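PDB 2NYG: SPbeta prophage-derived aminoglycoside N(3')-acetyltransferase-like protein YokD from Bacillus subtilis, which probably acetylates amino groups of aminoglycoside-type antibiotics with coenzyme A as the acetyl carrier, and may so contribute to antibiotic resistance. Local coordinates for residues H149-E157 and K212-R220; A100-T108 and R120-P131. All blocks are in the same frame, centred on the assembly; numbering follows the deposited sequence.

Contact 1 (H149-E157 and K212-R220)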
loop_
_atom_site.group_PDB
_atom_site.type_symbol
_atom_site.label_atom_id
_atom_site.label_comp_id
_atom_site.label_asym_id
_atom_site.label_seq_id
_atom_site.Cartn_x
_atom_site.Cartn_y
_atom_site.Cartn_z
ATOM N N HIS A 149 9.198 -20.272 7.274
ATOM C CA HIS A 149 7.727 -20.284 7.096
ATOM C C HIS A 149 6.972 -21.403 6.289
ATOM O O HIS A 149 6.663 -21.230 5.121
ATOM C CB HIS A 149 7.256 -18.922 6.569
ATOM C CG HIS A 149 6.046 -18.383 7.267
ATOM N ND1 HIS A 149 5.112 -19.181 7.897
ATOM C CD2 HIS A 149 5.622 -17.110 7.434
ATOM C CE1 HIS A 149 4.171 -18.423 8.430
ATOM N NE2 HIS A 149 4.459 -17.161 8.164
ATOM N N PRO A 150 6.644 -22.528 6.953
ATOM C CA PRO A 150 5.934 -23.663 6.361
ATOM C C PRO A 150 4.437 -23.349 6.194
ATOM O O PRO A 150 3.873 -22.537 6.921
ATOM C CB PRO A 150 6.187 -24.764 7.354
ATOM C CG PRO A 150 6.136 -24.031 8.639
ATOM C CD PRO A 150 6.850 -22.724 8.396
ATOM N N LEU A 151 3.776 -23.989 5.240
ATOM C CA LEU A 151 2.357 -23.719 5.046
ATOM C C LEU A 151 1.506 -24.192 6.226
ATOM O O LEU A 151 0.667 -23.461 6.737
ATOM C CB LEU A 151 1.874 -24.397 3.773
ATOM C CG LEU A 151 0.473 -23.996 3.347
ATOM C CD1 LEU A 151 0.428 -22.502 3.059
ATOM C CD2 LEU A 151 0.082 -24.788 2.121
ATOM N N GLU A 152 1.729 -25.436 6.630
ATOM C CA GLU A 152 1.012 -26.067 7.730
ATOM C C GLU A 152 1.266 -25.387 9.071
ATOM O O GLU A 152 2.411 -25.266 9.517
ATOM C CB GLU A 152 1.407 -27.544 7.822
ATOM C CG GLU A 152 0.519 -28.380 8.715
ATOM C CD GLU A 152 0.907 -29.853 8.719
ATOM O OE1 GLU A 152 1.928 -30.200 9.357
ATOM O OE2 GLU A 152 0.193 -30.661 8.078
ATOM N N PHE A 153 0.175 -24.965 9.710
ATOM C CA PHE A 153 0.222 -24.289 10.994
ATOM C C PHE A 153 0.810 -22.913 10.764
ATOM O O PHE A 153 0.088 -21.926 10.738
ATOM C CB PHE A 153 1.041 -25.128 11.977
ATOM C CG PHE A 153 0.438 -26.485 12.237
ATOM C CD1 PHE A 153 1.208 -27.643 12.153
ATOM C CD2 PHE A 153 -0.928 -26.603 12.519
ATOM C CE1 PHE A 153 0.619 -28.905 12.342
ATOM C CE2 PHE A 153 -1.522 -27.847 12.707
ATOM C CZ PHE A 153 -0.751 -28.999 12.618
ATOM N N GLY A 154 2.117 -22.845 10.564
ATOM C CA GLY A 154 2.760 -21.568 10.292
ATOM C C GLY A 154 2.191 -20.326 10.966
ATOM O O GLY A 154 1.760 -19.380 10.322
ATOM N N LEU A 155 2.201 -20.353 12.288
ATOM C CA LEU A 155 1.741 -19.270 13.136
ATOM C C LEU A 155 2.042 -19.901 14.488
ATOM O O LEU A 155 1.860 -19.318 15.556
ATOM C CB LEU A 155 0.248 -19.000 12.925
ATOM C CG LEU A 155 -0.268 -17.672 13.502
ATOM C CD1 LEU A 155 0.808 -16.585 13.382
ATOM C CD2 LEU A 155 -1.534 -17.241 12.779
ATOM N N GLY A 156 2.539 -21.129 14.389
ATOM C CA GLY A 156 2.936 -21.897 15.542
ATOM C C GLY A 156 4.440 -22.073 15.464
ATOM O O GLY A 156 5.147 -21.175 15.002
ATOM N N GLU A 157 4.930 -23.220 15.925
ATOM C CA GLU A 157 6.358 -23.517 15.891
ATOM C C GLU A 157 6.740 -23.469 14.420
ATOM O O GLU A 157 5.927 -23.807 13.552
ATOM C CB GLU A 157 6.627 -24.924 16.430
ATOM C CG GLU A 157 5.819 -25.310 17.659
ATOM C CD GLU A 157 6.174 -24.491 18.883
ATOM O OE1 GLU A 157 7.181 -23.761 18.840
ATOM O OE2 GLU A 157 5.455 -24.586 19.900
ATOM N N LYS A 212 -3.762 -25.352 -3.167
ATOM C CA LYS A 212 -3.348 -26.341 -2.185
ATOM C C LYS A 212 -4.127 -26.313 -0.887
ATOM O O LYS A 212 -4.579 -25.260 -0.443
ATOM C CB LYS A 212 -1.861 -26.163 -1.874
ATOM C CG LYS A 212 -1.332 -27.195 -0.925
ATOM C CD LYS A 212 0.126 -26.977 -0.632
ATOM C CE LYS A 212 0.608 -27.925 0.469
ATOM N NZ LYS A 212 2.039 -27.681 0.861
ATOM N N GLU A 213 -4.288 -27.487 -0.285
ATOM C CA GLU A 213 -4.997 -27.598 0.980
ATOM C C GLU A 213 -4.026 -27.963 2.089
ATOM O O GLU A 213 -3.154 -28.816 1.921
ATOM C CB GLU A 213 -6.088 -28.653 0.898
ATOM C CG GLU A 213 -7.292 -28.216 0.108
ATOM C CD GLU A 213 -8.427 -29.212 0.220
ATOM O OE1 GLU A 213 -8.157 -30.384 0.588
ATOM O OE2 GLU A 213 -9.580 -28.822 -0.070
ATOM N N TYR A 214 -4.177 -27.301 3.224
ATOM C CA TYR A 214 -3.315 -27.545 4.362
ATOM C C TYR A 214 -4.151 -27.519 5.640
ATOM O O TYR A 214 -5.301 -27.040 5.648
ATOM C CB TYR A 214 -2.206 -26.482 4.408
ATOM C CG TYR A 214 -2.706 -25.055 4.518
ATOM C CD1 TYR A 214 -2.479 -24.307 5.673
ATOM C CD2 TYR A 214 -3.424 -24.463 3.480
ATOM C CE1 TYR A 214 -2.950 -23.008 5.796
ATOM C CE2 TYR A 214 -3.905 -23.161 3.591
ATOM C CZ TYR A 214 -3.663 -22.440 4.755
ATOM O OH TYR A 214 -4.128 -21.155 4.886
ATOM N N LYS A 215 -3.577 -28.047 6.717
ATOM C CA LYS A 215 -4.269 -28.085 7.992
ATOM C C LYS A 215 -3.858 -26.885 8.828
ATOM O O LYS A 215 -2.734 -26.397 8.712
ATOM C CB LYS A 215 -3.962 -29.397 8.716
ATOM C CG LYS A 215 -4.502 -30.628 7.985
ATOM C CD LYS A 215 -4.233 -31.924 8.742
ATOM C CE LYS A 215 -4.890 -33.116 8.047
ATOM N NZ LYS A 215 -6.339 -32.871 7.802
ATOM N N GLU A 216 -4.781 -26.414 9.661
ATOM C CA GLU A 216 -4.542 -25.253 10.500
ATOM C C GLU A 216 -5.441 -25.261 11.730
ATOM O O GLU A 216 -6.519 -25.846 11.712
ATOM C CB GLU A 216 -4.829 -23.988 9.695
ATOM C CG GLU A 216 -4.466 -22.720 10.416
ATOM C CD GLU A 216 -2.977 -22.619 10.620
ATOM O OE1 GLU A 216 -2.275 -22.251 9.649
ATOM O OE2 GLU A 216 -2.513 -22.931 11.739
ATOM N N LEU A 217 -5.014 -24.598 12.794
ATOM C CA LEU A 217 -5.829 -24.526 13.998
ATOM C C LEU A 217 -6.964 -23.500 13.825
ATOM O O LEU A 217 -6.817 -22.501 13.111
ATOM C CB LEU A 217 -4.966 -24.130 15.196
ATOM C CG LEU A 217 -3.843 -25.096 15.547
ATOM C CD1 LEU A 217 -3.142 -24.633 16.807
ATOM C CD2 LEU A 217 -4.429 -26.494 15.730
ATOM N N GLU A 218 -8.104 -23.753 14.454
ATOM C CA GLU A 218 -9.209 -22.812 14.366
ATOM C C GLU A 218 -9.018 -21.905 15.565
ATOM O O GLU A 218 -9.515 -22.171 16.653
ATOM C CB GLU A 218 -10.563 -23.524 14.439
ATOM C CG GLU A 218 -11.712 -22.551 14.379
ATOM C CD GLU A 218 -13.068 -23.214 14.283
ATOM O OE1 GLU A 218 -13.266 -24.051 13.378
ATOM O OE2 GLU A 218 -13.946 -22.876 15.105
ATOM N N PHE A 219 -8.273 -20.837 15.353
ATOM C CA PHE A 219 -7.945 -19.895 16.407
ATOM C C PHE A 219 -9.103 -19.323 17.187
ATOM O O PHE A 219 -10.217 -19.260 16.702
ATOM C CB PHE A 219 -7.119 -18.766 15.813
ATOM C CG PHE A 219 -5.900 -19.247 15.088
ATOM C CD1 PHE A 219 -5.579 -18.754 13.831
ATOM C CD2 PHE A 219 -5.076 -20.201 15.661
ATOM C CE1 PHE A 219 -4.460 -19.208 13.159
ATOM C CE2 PHE A 219 -3.961 -20.657 15.000
ATOM C CZ PHE A 219 -3.651 -20.161 13.746
ATOM N N ARG A 220 -8.809 -18.911 18.414
ATOM C CA ARG A 220 -9.791 -18.313 19.310
ATOM C C ARG A 220 -9.340 -16.898 19.661
ATOM O O ARG A 220 -9.349 -16.495 20.826
ATOM C CB ARG A 220 -9.920 -19.140 20.589
ATOM C CG ARG A 220 -10.527 -20.517 20.385
ATOM C CD ARG A 220 -10.682 -21.232 21.695
ATOM N NE ARG A 220 -9.407 -21.696 22.220
ATOM C CZ ARG A 220 -9.217 -22.092 23.473
ATOM N NH1 ARG A 220 -10.226 -22.069 24.333
ATOM N NH2 ARG A 220 -8.026 -22.540 23.860
#
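Leu151 lies over one face of Tyr214, and this pair forms the dense end of the contact. The leucine CG sits 3.9 Å from the centroid of the tyrosine ring, 25° off its normal, in a CH-pi contact displaced toward the rim. With CG anti to the backbone N (chi1 -170°), Leu151 also sends CD2 to within 3.5 Å of Lys212 CD, the two side chains meeting tip to tip. The phenol hydroxyl of Tyr214 extends past the leucine to Arg199 on the adjacent strand. A second apolar pair closes the far end, where Leu155 CD2 rests 3.5 Å from Phe219 CE1.

Between these pairs the contact turns polar. Phe153 N donates to Lys215 O at 3.4 Å, a weak bond. Glu216, bent at chi2, brings its carboxylate to the Phe153 backbone and sets OE2 at the edge of the phenyl ring, the two planes 71° apart. OE2 accepts from Leu217 N at 3.2 Å and is also hydrogen-bonded to Tyr189 OH, so two partners hold the carboxylate. The loose, solvent-exposed side belongs to Glu152, whose CG only skirts Lys215 O at 3.8 Å, and to Lys215, which runs away to bond Asn198.

An irregular loop is thus held by two apolar pairs with a polar patch between them: the connection between helices 142-146 and 160-166 packs against the central strand of a three-stranded antiparallel sheet in the antibiotic N-acetyltransferase fold.

Contact 2 (A100-T108 and R120-P131)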
loop_
_atom_site.group_PDB
_atom_site.type_symbol
_atom_site.label_atom_id
_atom_site.label_comp_id
_atom_site.label_asym_id
_atom_site.label_seq_id
_atom_site.Cartn_x
_atom_site.Cartn_y
_atom_site.Cartn_z
ATOM N N ALA A 100 -2.655 -16.557 -7.389
ATOM C CA ALA A 100 -1.839 -17.166 -6.366
ATOM C C ALA A 100 -1.139 -16.097 -5.523
ATOM O O ALA A 100 -0.945 -14.959 -5.956
ATOM C CB ALA A 100 -0.822 -18.070 -7.003
ATOM N N TYR A 101 -0.761 -16.482 -4.311
ATOM C CA TYR A 101 -0.076 -15.593 -3.390
ATOM C C TYR A 101 1.365 -15.349 -3.810
ATOM O O TYR A 101 2.079 -16.277 -4.154
ATOM C CB TYR A 101 -0.070 -16.198 -1.988
ATOM C CG TYR A 101 0.855 -15.486 -1.029
ATOM C CD1 TYR A 101 0.506 -14.246 -0.503
ATOM C CD2 TYR A 101 2.099 -16.031 -0.688
ATOM C CE1 TYR A 101 1.360 -13.554 0.339
ATOM C CE2 TYR A 101 2.974 -15.353 0.153
ATOM C CZ TYR A 101 2.598 -14.103 0.667
ATOM O OH TYR A 101 3.443 -13.382 1.478
ATOM N N ASN A 102 1.797 -14.100 -3.757
ATOM C CA ASN A 102 3.166 -13.770 -4.111
ATOM C C ASN A 102 3.687 -12.772 -3.078
ATOM O O ASN A 102 3.106 -11.708 -2.904
ATOM C CB ASN A 102 3.199 -13.170 -5.522
ATOM C CG ASN A 102 4.601 -13.017 -6.058
ATOM O OD1 ASN A 102 5.394 -12.236 -5.542
ATOM N ND2 ASN A 102 4.918 -13.772 -7.097
ATOM N N SER A 103 4.763 -13.118 -2.382
ATOM C CA SER A 103 5.334 -12.233 -1.368
ATOM C C SER A 103 5.598 -10.822 -1.884
ATOM O O SER A 103 5.643 -9.869 -1.112
ATOM C CB SER A 103 6.667 -12.783 -0.865
ATOM O OG SER A 103 6.573 -14.150 -0.548
ATOM N N ASN A 104 5.773 -10.677 -3.188
ATOM C CA ASN A 104 6.086 -9.365 -3.725
ATOM C C ASN A 104 4.924 -8.440 -4.045
ATOM O O ASN A 104 5.127 -7.241 -4.254
ATOM C CB ASN A 104 7.010 -9.538 -4.929
ATOM C CG ASN A 104 8.290 -10.270 -4.558
ATOM O OD1 ASN A 104 8.518 -11.402 -4.975
ATOM N ND2 ASN A 104 9.122 -9.628 -3.744
ATOM N N TYR A 105 3.705 -8.970 -4.060
ATOM C CA TYR A 105 2.576 -8.109 -4.357
ATOM C C TYR A 105 1.227 -8.365 -3.720
ATOM O O TYR A 105 0.384 -7.483 -3.746
ATOM C CB TYR A 105 2.398 -7.986 -5.876
ATOM C CG TYR A 105 2.285 -9.288 -6.644
ATOM C CD1 TYR A 105 1.100 -10.027 -6.654
ATOM C CD2 TYR A 105 3.350 -9.749 -7.412
ATOM C CE1 TYR A 105 0.985 -11.195 -7.426
ATOM C CE2 TYR A 105 3.248 -10.907 -8.177
ATOM C CZ TYR A 105 2.067 -11.627 -8.187
ATOM O OH TYR A 105 1.986 -12.765 -8.967
ATOM N N THR A 106 0.997 -9.531 -3.133
ATOM C CA THR A 106 -0.316 -9.779 -2.533
ATOM C C THR A 106 -0.657 -8.804 -1.402
ATOM O O THR A 106 -0.139 -8.904 -0.290
ATOM C CB THR A 106 -0.428 -11.217 -2.009
ATOM O OG1 THR A 106 -0.166 -12.136 -3.080
ATOM C CG2 THR A 106 -1.825 -11.465 -1.458
ATOM N N PRO A 107 -1.563 -7.856 -1.670
ATOM C CA PRO A 107 -1.964 -6.864 -0.666
ATOM C C PRO A 107 -2.397 -7.437 0.692
ATOM O O PRO A 107 -3.121 -8.430 0.765
ATOM C CB PRO A 107 -3.082 -6.100 -1.372
ATOM C CG PRO A 107 -3.662 -7.122 -2.296
ATOM C CD PRO A 107 -2.454 -7.816 -2.842
ATOM N N THR A 108 -1.944 -6.804 1.769
ATOM C CA THR A 108 -2.302 -7.243 3.117
ATOM C C THR A 108 -3.773 -6.970 3.363
ATOM O O THR A 108 -4.369 -6.093 2.740
ATOM C CB THR A 108 -1.539 -6.481 4.222
ATOM O OG1 THR A 108 -1.848 -5.090 4.136
ATOM C CG2 THR A 108 -0.054 -6.665 4.088
ATOM N N ARG A 120 5.551 -3.065 3.928
ATOM C CA ARG A 120 5.875 -4.284 3.195
ATOM C C ARG A 120 6.640 -4.037 1.909
ATOM O O ARG A 120 7.369 -4.900 1.453
ATOM C CB ARG A 120 4.614 -5.098 2.888
ATOM C CG ARG A 120 3.599 -4.394 1.986
ATOM C CD ARG A 120 2.505 -5.355 1.538
ATOM N NE ARG A 120 2.650 -5.750 0.138
ATOM C CZ ARG A 120 1.893 -5.281 -0.851
ATOM N NH1 ARG A 120 0.936 -4.402 -0.595
ATOM N NH2 ARG A 120 2.088 -5.688 -2.097
ATOM N N SER A 121 6.475 -2.873 1.310
ATOM C CA SER A 121 7.202 -2.605 0.085
ATOM C C SER A 121 8.132 -1.420 0.297
ATOM O O SER A 121 8.337 -0.595 -0.595
ATOM C CB SER A 121 6.235 -2.332 -1.061
ATOM O OG SER A 121 5.561 -1.109 -0.856
ATOM N N TYR A 122 8.682 -1.347 1.507
ATOM C CA TYR A 122 9.620 -0.294 1.887
ATOM C C TYR A 122 11.026 -0.843 1.613
ATOM O O TYR A 122 11.279 -2.037 1.783
ATOM C CB TYR A 122 9.470 0.039 3.371
ATOM C CG TYR A 122 10.129 1.330 3.791
ATOM C CD1 TYR A 122 9.545 2.561 3.494
ATOM C CD2 TYR A 122 11.321 1.326 4.518
ATOM C CE1 TYR A 122 10.128 3.763 3.920
ATOM C CE2 TYR A 122 11.913 2.523 4.945
ATOM C CZ TYR A 122 11.308 3.737 4.644
ATOM O OH TYR A 122 11.861 4.916 5.075
ATOM N N PRO A 123 11.959 0.027 1.200
ATOM C CA PRO A 123 13.321 -0.426 0.909
ATOM C C PRO A 123 13.942 -1.253 2.025
ATOM O O PRO A 123 14.059 -0.793 3.170
ATOM C CB PRO A 123 14.080 0.878 0.677
ATOM C CG PRO A 123 13.018 1.826 0.225
ATOM C CD PRO A 123 11.879 1.497 1.138
ATOM N N GLU A 124 14.319 -2.480 1.681
ATOM C CA GLU A 124 14.984 -3.399 2.601
ATOM C C GLU A 124 14.122 -4.262 3.519
ATOM O O GLU A 124 14.635 -4.966 4.383
ATOM C CB GLU A 124 16.010 -2.618 3.412
ATOM C CG GLU A 124 16.858 -1.723 2.520
ATOM C CD GLU A 124 18.328 -1.981 2.660
ATOM O OE1 GLU A 124 18.917 -1.487 3.645
ATOM O OE2 GLU A 124 18.889 -2.684 1.790
ATOM N N VAL A 125 12.814 -4.220 3.316
ATOM C CA VAL A 125 11.891 -5.016 4.104
ATOM C C VAL A 125 11.656 -6.369 3.428
ATOM O O VAL A 125 11.383 -6.436 2.231
ATOM C CB VAL A 125 10.544 -4.298 4.250
ATOM C CG1 VAL A 125 9.548 -5.197 4.968
ATOM C CG2 VAL A 125 10.736 -3.004 4.995
ATOM N N LYS A 126 11.754 -7.443 4.200
ATOM C CA LYS A 126 11.534 -8.777 3.663
ATOM C C LYS A 126 10.183 -9.313 4.128
ATOM O O LYS A 126 9.637 -8.841 5.128
ATOM C CB LYS A 126 12.638 -9.711 4.125
ATOM C CG LYS A 126 14.012 -9.401 3.545
ATOM C CD LYS A 126 14.240 -10.108 2.214
ATOM C CE LYS A 126 15.721 -10.177 1.900
ATOM N NZ LYS A 126 16.315 -8.811 1.930
ATOM N N ARG A 127 9.662 -10.304 3.406
ATOM C CA ARG A 127 8.370 -10.910 3.712
ATOM C C ARG A 127 8.461 -12.427 3.642
ATOM O O ARG A 127 9.076 -12.970 2.726
ATOM C CB ARG A 127 7.328 -10.424 2.709
ATOM C CG ARG A 127 5.897 -10.778 3.035
ATOM C CD ARG A 127 4.965 -10.148 2.036
ATOM N NE ARG A 127 3.564 -10.363 2.371
ATOM C CZ ARG A 127 2.548 -9.963 1.615
ATOM N NH1 ARG A 127 2.776 -9.325 0.481
ATOM N NH2 ARG A 127 1.303 -10.210 1.988
ATOM N N SER A 128 7.841 -13.105 4.607
ATOM C CA SER A 128 7.839 -14.572 4.656
ATOM C C SER A 128 6.901 -15.176 3.597
ATOM O O SER A 128 5.997 -14.515 3.085
ATOM C CB SER A 128 7.448 -15.048 6.054
ATOM O OG SER A 128 6.252 -14.426 6.491
ATOM N N ASN A 129 7.104 -16.448 3.283
ATOM C CA ASN A 129 6.309 -17.075 2.243
ATOM C C ASN A 129 4.950 -17.735 2.537
ATOM O O ASN A 129 4.517 -18.611 1.793
ATOM C CB ASN A 129 7.199 -18.057 1.485
ATOM C CG ASN A 129 6.685 -18.336 0.100
ATOM O OD1 ASN A 129 6.366 -17.414 -0.641
ATOM N ND2 ASN A 129 6.596 -19.609 -0.261
ATOM N N HIS A 130 4.253 -17.322 3.585
ATOM C CA HIS A 130 2.954 -17.928 3.865
ATOM C C HIS A 130 1.870 -17.119 3.156
ATOM O O HIS A 130 1.928 -15.889 3.116
ATOM C CB HIS A 130 2.710 -17.980 5.369
ATOM C CG HIS A 130 1.679 -18.986 5.770
ATOM N ND1 HIS A 130 0.325 -18.740 5.681
ATOM C CD2 HIS A 130 1.804 -20.267 6.191
ATOM C CE1 HIS A 130 -0.338 -19.828 6.029
ATOM N NE2 HIS A 130 0.535 -20.769 6.342
ATOM N N PRO A 131 0.869 -17.795 2.580
ATOM C CA PRO A 131 -0.237 -17.159 1.854
ATOM C C PRO A 131 -1.292 -16.437 2.694
ATOM O O PRO A 131 -2.037 -15.582 2.180
ATOM C CB PRO A 131 -0.813 -18.319 1.053
ATOM C CG PRO A 131 -0.616 -19.468 1.975
ATOM C CD PRO A 131 0.811 -19.257 2.432
HETATM O O HOH W 1 5.304 -7.115 -0.069
#
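Tyr101 and Arg127 approach from opposite directions and, with Arg120, account for most of the surface buried here. The Tyr101 ring lies against the chain at His130 and Pro131: Pro131 CA stands 3.7 Å from the ring centroid, 19° off the normal, a CH-pi contact, and His130 O lies over the same face nearer the rim. CG anti to the backbone N (chi1 168°) carries the phenol across to Ser128, where Tyr101 OH donates to Ser128 O at 3.2 Å, almost in line with the carbonyl bond.

Arg127 comes in at the hydroxyl end of this ring. The two planes are perpendicular: the hydroxyl sits over one face of the guanidinium, while NH2 lies at the edge of the ring. Extended from CG to NE, the side chain reaches the turn and holds a single carbonyl end-on, Arg127 NH1 and NH2 each standing 3.0 Å from Thr106 O. That oxygen lies in the guanidinium plane, which sets the rotation of the group. NH1 adds a weak bond to Ser103 O, and NH2 also donates to Ser70 O.

Arg120 bends at chi3 (-106°) and turns one guanidinium face to Thr106 O and Pro107, its charge paired with Glu117. Arg120 NE donates to a water at 3.0 Å, and the water donates in turn to Ser103 O at 3.0 Å. The turn that Arg127 grips is braced from within by an Asx turn, Asn102 OD1 accepting from Asn104 N.

One arginine thus gathers the carbonyls of a turn, with a second linked through water, joining a loop to edge strand 126-127 of the mixed sheet. Tyr105 stacks on Tyr122 of the second subunit at the dimer interface, and the Thr108 side chain lies about 8 Å from the bound coenzyme A and from the side chain of Gln114, a CoA-binding residue.

How the contacts relate
Contact 2 closes before contact 1 opens along the chain, and their centres lie 18 Å apart within the same acetyltransferase fold. They nevertheless adjoin: His130 NE2 probably donates to Leu151 O at 2.7 Å, the His130 and His149 rings meet, and Leu151 packs on Pro131. The segment 120-131 thus leads from edge strand 126-127 of the mixed sheet to the loop 149-157, which in turn rests on strand 208-217 of the small antiparallel sheet. Contact 2 lies nearer the bound coenzyme A and the second subunit, whereas contact 1 touches no other chain. Together they connect the two sheets through irregular segments.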